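Local coordinates for protein inorganic pyrophosphatase (Shewanella sp. AS-11, PDB 6LL8) that probably catalyses the hydrolysis of diphosphate to two phosphate ions, using divalent metal ions such as magnesium or manganese held in its active site, at residues 42-50 with 181-189; 113-123 with 155-166. All coordinates share one frame; numbering follows the deposited sequence.

Interaction 1: residues 42-50 with 181-189; sequences LSPETAFIL and MDMFKVKSA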
# COMPACT_ATOMS: atom_id res chain seq x y z
N LEU A 42 6.60 -8.37 7.17
CA LEU A 42 5.21 -8.53 6.73
C LEU A 42 4.22 -8.11 7.81
O LEU A 42 4.44 -8.34 8.99
CB LEU A 42 4.96 -9.98 6.32
CG LEU A 42 5.18 -10.25 4.85
CD1 LEU A 42 6.63 -9.98 4.46
CD2 LEU A 42 4.77 -11.69 4.56
N SER A 43 3.13 -7.52 7.36
CA SER A 43 1.97 -7.31 8.21
C SER A 43 1.31 -8.64 8.55
O SER A 43 1.50 -9.64 7.84
CB SER A 43 0.96 -6.43 7.52
OG SER A 43 0.37 -7.15 6.45
N PRO A 44 0.51 -8.69 9.63
CA PRO A 44 -0.30 -9.89 9.87
C PRO A 44 -1.16 -10.32 8.69
O PRO A 44 -1.28 -11.51 8.42
CB PRO A 44 -1.09 -9.56 11.13
CG PRO A 44 -0.18 -8.58 11.86
CD PRO A 44 0.45 -7.74 10.76
N GLU A 45 -1.76 -9.35 8.01
CA GLU A 45 -2.61 -9.69 6.84
C GLU A 45 -1.78 -10.39 5.79
O GLU A 45 -2.19 -11.42 5.21
CB GLU A 45 -3.23 -8.42 6.25
CG GLU A 45 -4.13 -8.68 5.07
CD GLU A 45 -4.32 -7.61 4.04
OE1 GLU A 45 -3.42 -7.25 3.35
OE2 GLU A 45 -5.46 -7.25 3.88
N THR A 46 -0.60 -9.86 5.46
CA THR A 46 0.22 -10.47 4.41
C THR A 46 0.70 -11.85 4.84
O THR A 46 0.74 -12.77 4.03
CB THR A 46 1.40 -9.58 4.00
OG1 THR A 46 0.90 -8.27 3.69
CG2 THR A 46 2.12 -10.16 2.81
N ALA A 47 1.08 -12.00 6.10
CA ALA A 47 1.50 -13.32 6.60
C ALA A 47 0.36 -14.32 6.40
O ALA A 47 0.60 -15.47 6.03
CB ALA A 47 1.94 -13.21 8.04
N PHE A 48 -0.87 -13.90 6.69
CA PHE A 48 -2.06 -14.74 6.52
C PHE A 48 -2.19 -15.19 5.08
O PHE A 48 -2.45 -16.37 4.79
CB PHE A 48 -3.28 -13.97 7.03
CG PHE A 48 -4.61 -14.64 6.80
CD1 PHE A 48 -5.11 -15.50 7.75
CD2 PHE A 48 -5.36 -14.41 5.65
CE1 PHE A 48 -6.32 -16.14 7.56
CE2 PHE A 48 -6.59 -15.04 5.47
CZ PHE A 48 -7.06 -15.89 6.44
N ILE A 49 -2.05 -14.24 4.15
CA ILE A 49 -2.20 -14.57 2.71
C ILE A 49 -1.12 -15.57 2.28
O ILE A 49 -1.41 -16.57 1.60
CB ILE A 49 -2.13 -13.28 1.88
CG1 ILE A 49 -3.33 -12.36 2.15
CG2 ILE A 49 -1.99 -13.60 0.40
CD1 ILE A 49 -3.13 -10.96 1.61
N LEU A 50 0.13 -15.28 2.63
CA LEU A 50 1.23 -16.16 2.18
C LEU A 50 1.07 -17.55 2.80
O LEU A 50 1.34 -18.53 2.12
CB LEU A 50 2.60 -15.56 2.49
CG LEU A 50 2.95 -14.27 1.77
CD1 LEU A 50 4.45 -14.02 1.86
CD2 LEU A 50 2.51 -14.22 0.31
N MET A 181 -13.16 -10.66 3.48
CA MET A 181 -13.56 -10.33 4.85
C MET A 181 -12.57 -10.94 5.84
O MET A 181 -12.25 -10.30 6.83
CB MET A 181 -14.99 -10.77 5.10
CG MET A 181 -15.50 -10.24 6.42
SD MET A 181 -15.49 -8.43 6.58
CE MET A 181 -16.65 -7.99 5.31
N ASP A 182 -12.09 -12.15 5.58
CA ASP A 182 -11.10 -12.79 6.47
C ASP A 182 -9.91 -11.84 6.65
O ASP A 182 -9.38 -11.69 7.75
CB ASP A 182 -10.60 -14.11 5.92
CG ASP A 182 -11.56 -15.26 6.05
OD1 ASP A 182 -12.58 -15.08 6.69
OD2 ASP A 182 -11.29 -16.26 5.39
N MET A 183 -9.41 -11.30 5.56
CA MET A 183 -8.23 -10.41 5.61
C MET A 183 -8.50 -9.21 6.50
O MET A 183 -7.60 -8.80 7.27
CB MET A 183 -7.84 -9.97 4.21
CG MET A 183 -7.15 -11.12 3.44
SD MET A 183 -6.56 -10.57 1.83
CE MET A 183 -8.12 -10.33 1.00
N PHE A 184 -9.68 -8.62 6.39
CA PHE A 184 -10.02 -7.46 7.24
C PHE A 184 -10.28 -7.87 8.69
O PHE A 184 -10.01 -7.06 9.58
CB PHE A 184 -11.11 -6.61 6.60
CG PHE A 184 -10.57 -5.83 5.42
CD1 PHE A 184 -9.87 -4.66 5.62
CD2 PHE A 184 -10.67 -6.33 4.14
CE1 PHE A 184 -9.29 -4.00 4.55
CE2 PHE A 184 -10.10 -5.66 3.08
CZ PHE A 184 -9.39 -4.50 3.28
N LYS A 185 -10.73 -9.08 8.94
CA LYS A 185 -10.79 -9.57 10.33
C LYS A 185 -9.38 -9.72 10.90
O LYS A 185 -9.14 -9.37 12.04
CB LYS A 185 -11.56 -10.90 10.39
CG LYS A 185 -13.04 -10.77 10.11
CD LYS A 185 -13.73 -12.12 10.22
CE LYS A 185 -15.18 -12.11 9.94
NZ LYS A 185 -15.74 -13.36 10.54
N VAL A 186 -8.43 -10.19 10.11
CA VAL A 186 -7.02 -10.23 10.55
C VAL A 186 -6.53 -8.81 10.83
O VAL A 186 -5.91 -8.58 11.89
CB VAL A 186 -6.14 -10.95 9.55
CG1 VAL A 186 -4.67 -10.82 9.91
CG2 VAL A 186 -6.51 -12.43 9.48
N LYS A 187 -6.80 -7.86 9.95
CA LYS A 187 -6.35 -6.47 10.15
C LYS A 187 -6.94 -5.89 11.42
O LYS A 187 -6.33 -5.00 12.01
CB LYS A 187 -6.70 -5.58 8.95
CG LYS A 187 -5.85 -5.79 7.71
CD LYS A 187 -6.17 -4.78 6.55
CE LYS A 187 -5.03 -4.50 5.53
NZ LYS A 187 -5.39 -3.88 4.20
N SER A 188 -8.13 -6.33 11.83
CA SER A 188 -8.85 -5.76 12.97
C SER A 188 -8.32 -6.31 14.30
O SER A 188 -8.76 -5.80 15.34
CB SER A 188 -10.32 -6.06 12.83
OG SER A 188 -10.88 -5.47 11.65
N ALA A 189 -7.46 -7.33 14.28
CA ALA A 189 -6.97 -7.99 15.51
C ALA A 189 -5.80 -7.18 16.07
O ALA A 189 -4.65 -7.59 15.97
CB ALA A 189 -6.62 -9.43 15.22
O HOH W 1 -2.45 -5.01 2.91
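Phe48 lays one ring face against Val186: the CG2 methyl stands 4.1 Å from the ring centroid and 22° off the ring normal, a CH-pi contact displaced toward the CG-CD1 side. The phenyl group takes this position because its CG lies anti to the backbone N (chi1 174°). The other branch of Val186 points to Pro44, CG1 lying 4.0 Å from Pro44 CB, so the forked side chain divides its methyls between residues one helical turn apart. At the far end of the ring, Asp182 CB approaches Phe48 CZ at 4.0 Å. Deeper in, Met183, in the conformer described, sets SD 3.5 Å from Ile49 CD1, with Cys142 and Leu145 of helix 134-147 behind it. This is inclined, roughly antiparallel helix packing between helix 44-53 of the DHH region and helix 176-187: the axes of 44-50 and 181-187 come within 8.9 Å at 139°. On the flank beside Val186, the extended Lys187 chain runs past Glu45, so that CE lies 3.2 Å from Glu45 OE2 and NZ forms a long salt bridge to the same oxygen at 3.4 Å. Stronger polar partners lie outside the pair: Ser14 for Glu45 and Glu219, on strand 211-220, for Lys187, while Ser146 bonds to both. The chemistry thus joins an apolar patch to a charge network centred on the buried Glu45. With two carboxylates around its ammonium group, Lys187 is likely to remain protonated while linking helix 44-53 to the mixed sheet.

Interaction 2: residues 113-123 with 155-166; sequences PVGCSNTVIKM and TCTTADIRCVEA. Unlike the reference sequence in segment 113-123: Ser117 (reference Arg).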
# COMPACT_ATOMS: atom_id res chain seq x y z
N PRO A 113 -4.58 3.64 -13.40
CA PRO A 113 -5.30 4.17 -12.25
C PRO A 113 -6.42 3.21 -11.82
O PRO A 113 -7.59 3.56 -11.82
CB PRO A 113 -5.80 5.51 -12.77
CG PRO A 113 -6.07 5.23 -14.21
CD PRO A 113 -4.93 4.33 -14.65
N VAL A 114 -6.00 2.02 -11.43
CA VAL A 114 -6.89 0.93 -11.04
C VAL A 114 -6.76 0.68 -9.55
O VAL A 114 -6.00 1.33 -8.81
CB VAL A 114 -6.63 -0.32 -11.88
CG1 VAL A 114 -6.97 -0.04 -13.35
CG2 VAL A 114 -5.21 -0.86 -11.70
N GLY A 115 -7.50 -0.30 -9.08
CA GLY A 115 -7.56 -0.60 -7.64
C GLY A 115 -6.36 -1.28 -7.04
O GLY A 115 -6.22 -1.21 -5.83
N CYS A 116 -5.51 -1.93 -7.82
CA CYS A 116 -4.43 -2.74 -7.24
C CYS A 116 -3.29 -2.91 -8.24
O CYS A 116 -3.57 -3.15 -9.43
CB CYS A 116 -5.00 -4.07 -6.81
SG CYS A 116 -3.81 -5.12 -5.96
N SER A 117 -2.05 -2.87 -7.77
CA SER A 117 -0.93 -3.15 -8.68
C SER A 117 -1.06 -4.53 -9.28
O SER A 117 -0.65 -4.76 -10.43
CB SER A 117 0.41 -3.05 -7.97
OG SER A 117 0.67 -1.78 -7.43
N ASN A 118 -1.56 -5.50 -8.53
CA ASN A 118 -1.68 -6.88 -9.02
C ASN A 118 -2.69 -6.99 -10.15
O ASN A 118 -2.56 -7.94 -10.94
CB ASN A 118 -1.95 -7.88 -7.89
CG ASN A 118 -0.69 -8.33 -7.19
OD1 ASN A 118 -0.06 -9.28 -7.65
ND2 ASN A 118 -0.25 -7.61 -6.16
N THR A 119 -3.63 -6.06 -10.27
CA THR A 119 -4.52 -6.02 -11.46
C THR A 119 -3.67 -5.75 -12.69
O THR A 119 -3.89 -6.36 -13.77
CB THR A 119 -5.63 -5.00 -11.25
OG1 THR A 119 -6.36 -5.44 -10.10
CG2 THR A 119 -6.53 -4.86 -12.45
N VAL A 120 -2.73 -4.82 -12.57
CA VAL A 120 -1.83 -4.49 -13.70
C VAL A 120 -0.88 -5.67 -13.95
O VAL A 120 -0.61 -6.01 -15.11
CB VAL A 120 -1.07 -3.19 -13.42
CG1 VAL A 120 -0.28 -2.80 -14.67
CG2 VAL A 120 -1.99 -2.07 -13.00
N ILE A 121 -0.36 -6.32 -12.92
CA ILE A 121 0.51 -7.49 -13.14
C ILE A 121 -0.28 -8.57 -13.87
O ILE A 121 0.29 -9.21 -14.75
CB ILE A 121 1.11 -7.95 -11.81
CG1 ILE A 121 2.01 -6.85 -11.23
CG2 ILE A 121 1.86 -9.24 -11.99
CD1 ILE A 121 2.47 -7.10 -9.81
N LYS A 122 -1.56 -8.76 -13.58
CA LYS A 122 -2.35 -9.75 -14.34
C LYS A 122 -2.37 -9.34 -15.81
O LYS A 122 -2.25 -10.22 -16.68
CB LYS A 122 -3.73 -9.88 -13.72
CG LYS A 122 -4.46 -11.15 -14.05
CD LYS A 122 -5.12 -11.21 -15.32
CE LYS A 122 -5.88 -12.54 -15.44
NZ LYS A 122 -6.58 -12.53 -16.72
N MET A 123 -2.52 -8.07 -16.10
CA MET A 123 -2.47 -7.59 -17.51
C MET A 123 -1.13 -7.94 -18.14
O MET A 123 -1.09 -8.24 -19.34
CB MET A 123 -2.66 -6.07 -17.60
CG MET A 123 -4.04 -5.61 -17.22
SD MET A 123 -4.00 -3.79 -17.11
CE MET A 123 -5.66 -3.45 -16.55
N THR A 155 -11.24 3.39 -5.44
CA THR A 155 -10.21 3.03 -6.41
C THR A 155 -10.60 1.82 -7.24
O THR A 155 -9.98 1.55 -8.26
CB THR A 155 -8.86 2.78 -5.75
OG1 THR A 155 -9.03 1.66 -4.88
CG2 THR A 155 -8.36 3.99 -5.02
N CYS A 156 -11.58 1.06 -6.80
CA CYS A 156 -11.95 -0.18 -7.51
C CYS A 156 -12.53 0.16 -8.87
O CYS A 156 -13.33 1.09 -9.00
CB CYS A 156 -12.96 -0.98 -6.69
SG CYS A 156 -13.21 -2.65 -7.29
N THR A 157 -12.12 -0.61 -9.87
CA THR A 157 -12.62 -0.50 -11.24
C THR A 157 -13.17 -1.84 -11.67
O THR A 157 -12.91 -2.87 -11.08
CB THR A 157 -11.53 -0.04 -12.21
OG1 THR A 157 -10.58 -1.09 -12.38
CG2 THR A 157 -10.84 1.22 -11.74
N THR A 158 -13.90 -1.84 -12.79
CA THR A 158 -14.37 -3.09 -13.42
C THR A 158 -13.19 -4.03 -13.68
O THR A 158 -13.32 -5.23 -13.51
CB THR A 158 -15.10 -2.77 -14.72
OG1 THR A 158 -16.16 -1.86 -14.40
CG2 THR A 158 -15.62 -4.04 -15.37
N ALA A 159 -12.04 -3.48 -14.08
CA ALA A 159 -10.86 -4.33 -14.34
C ALA A 159 -10.45 -5.11 -13.09
O ALA A 159 -10.07 -6.25 -13.20
CB ALA A 159 -9.72 -3.53 -14.87
N ASP A 160 -10.51 -4.46 -11.93
CA ASP A 160 -10.12 -5.15 -10.68
C ASP A 160 -11.10 -6.28 -10.37
O ASP A 160 -10.67 -7.37 -9.96
CB ASP A 160 -10.10 -4.19 -9.50
CG ASP A 160 -9.11 -3.05 -9.68
OD1 ASP A 160 -7.89 -3.31 -9.57
OD2 ASP A 160 -9.57 -1.91 -9.95
N ILE A 161 -12.38 -6.05 -10.56
CA ILE A 161 -13.42 -7.06 -10.27
C ILE A 161 -13.24 -8.24 -11.21
O ILE A 161 -13.23 -9.40 -10.77
CB ILE A 161 -14.81 -6.45 -10.34
CG1 ILE A 161 -14.98 -5.39 -9.26
CG2 ILE A 161 -15.85 -7.56 -10.20
CD1 ILE A 161 -16.24 -4.58 -9.35
N ARG A 162 -13.10 -7.96 -12.51
CA ARG A 162 -12.92 -9.04 -13.50
C ARG A 162 -11.65 -9.81 -13.18
O ARG A 162 -11.63 -11.04 -13.32
CB ARG A 162 -12.86 -8.46 -14.90
CG ARG A 162 -14.16 -7.86 -15.42
CD ARG A 162 -14.10 -7.54 -16.92
NE ARG A 162 -12.90 -6.78 -17.25
CZ ARG A 162 -12.83 -5.47 -17.46
NH1 ARG A 162 -13.92 -4.72 -17.43
NH2 ARG A 162 -11.67 -4.90 -17.73
N CYS A 163 -10.60 -9.11 -12.77
CA CYS A 163 -9.35 -9.79 -12.43
C CYS A 163 -9.54 -10.73 -11.23
O CYS A 163 -9.10 -11.88 -11.26
CB CYS A 163 -8.35 -8.67 -12.23
SG CYS A 163 -6.70 -9.32 -12.10
N VAL A 164 -10.20 -10.25 -10.18
CA VAL A 164 -10.46 -11.12 -9.00
C VAL A 164 -11.27 -12.34 -9.45
O VAL A 164 -10.97 -13.46 -9.01
CB VAL A 164 -11.14 -10.36 -7.87
CG1 VAL A 164 -11.76 -11.30 -6.85
CG2 VAL A 164 -10.14 -9.43 -7.20
N GLU A 165 -12.30 -12.14 -10.26
CA GLU A 165 -13.14 -13.28 -10.68
C GLU A 165 -12.27 -14.30 -11.43
O GLU A 165 -12.39 -15.52 -11.21
CB GLU A 165 -14.30 -12.77 -11.53
CG GLU A 165 -15.32 -12.01 -10.71
CD GLU A 165 -16.39 -11.29 -11.50
OE1 GLU A 165 -16.20 -11.11 -12.72
OE2 GLU A 165 -17.36 -10.83 -10.86
N ALA A 166 -11.43 -13.84 -12.36
CA ALA A 166 -10.59 -14.75 -13.17
C ALA A 166 -9.57 -15.46 -12.28
O ALA A 166 -9.35 -16.67 -12.39
CB ALA A 166 -9.90 -13.99 -14.26
O HOH W 2 -9.20 3.78 -9.59
O HOH W 3 -6.40 1.08 -4.34
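Asp160 anchors the 113-116 loop and the first turn of helix 117-128 through both carboxylate oxygens. Gly115 N donates to OD2 at 2.8 Å from its syn side, 24° out of the carboxylate plane, while Thr119 OG1 meets Asp160 OD1 at 2.7 Å from the anti side. With CG beside its own backbone N (chi1 -61°), the carboxylate turns back over the start of helix 158-171, where OD2 also accepts from N of the N-cap residue Thr157, through its anti lone pair, and from Thr157 OG1, above the plane. Packing here is close enough to demand glycine: a CB on Gly115 would fall 2.7 Å from Asp160 OD2. The periphery is looser. Partly exposed Lys122 extends past Ala166 to a salt bridge with Asp126, and a water spans Pro113 O and Thr155 O, 2.8 Å from the former. Replacing Asp160 by an alanine would probably leave Gly115 N and the Thr119 and Thr157 hydroxyls without their acceptor and unfasten the loop from the helix start. Three donors on one oxygen imply a carboxylate probably held ionised and fixed in rotation. Val114 O bonds to His95 and Ser117 N to Asp15, both metal ligands, consistent with a second-shell position for Asp160.

The centres of interactions 1 and 2 lie 20 Å apart and their nearest atoms about 8 Å, so they do not touch; 113-123 and 155-166 fall inside the chain loop that interaction 1 closes. Helices 158-171 and 176-187 are consecutive, and helix 134-147 lies against both contacts, its Ile144 meeting Thr119 in interaction 2. Both contacts border the metal centre. The side chain of Glu45 is about 6 Å from that of Asp13, and that of Lys187 about 6 Å from Asp147, whereas the side chain of Cys116 is about 3 Å from that of Asp15. The Pro44 side chain lies about 4 Å from a bound magnesium ion, and that of Thr155 about 6 Å from the bound imidodiphosphate.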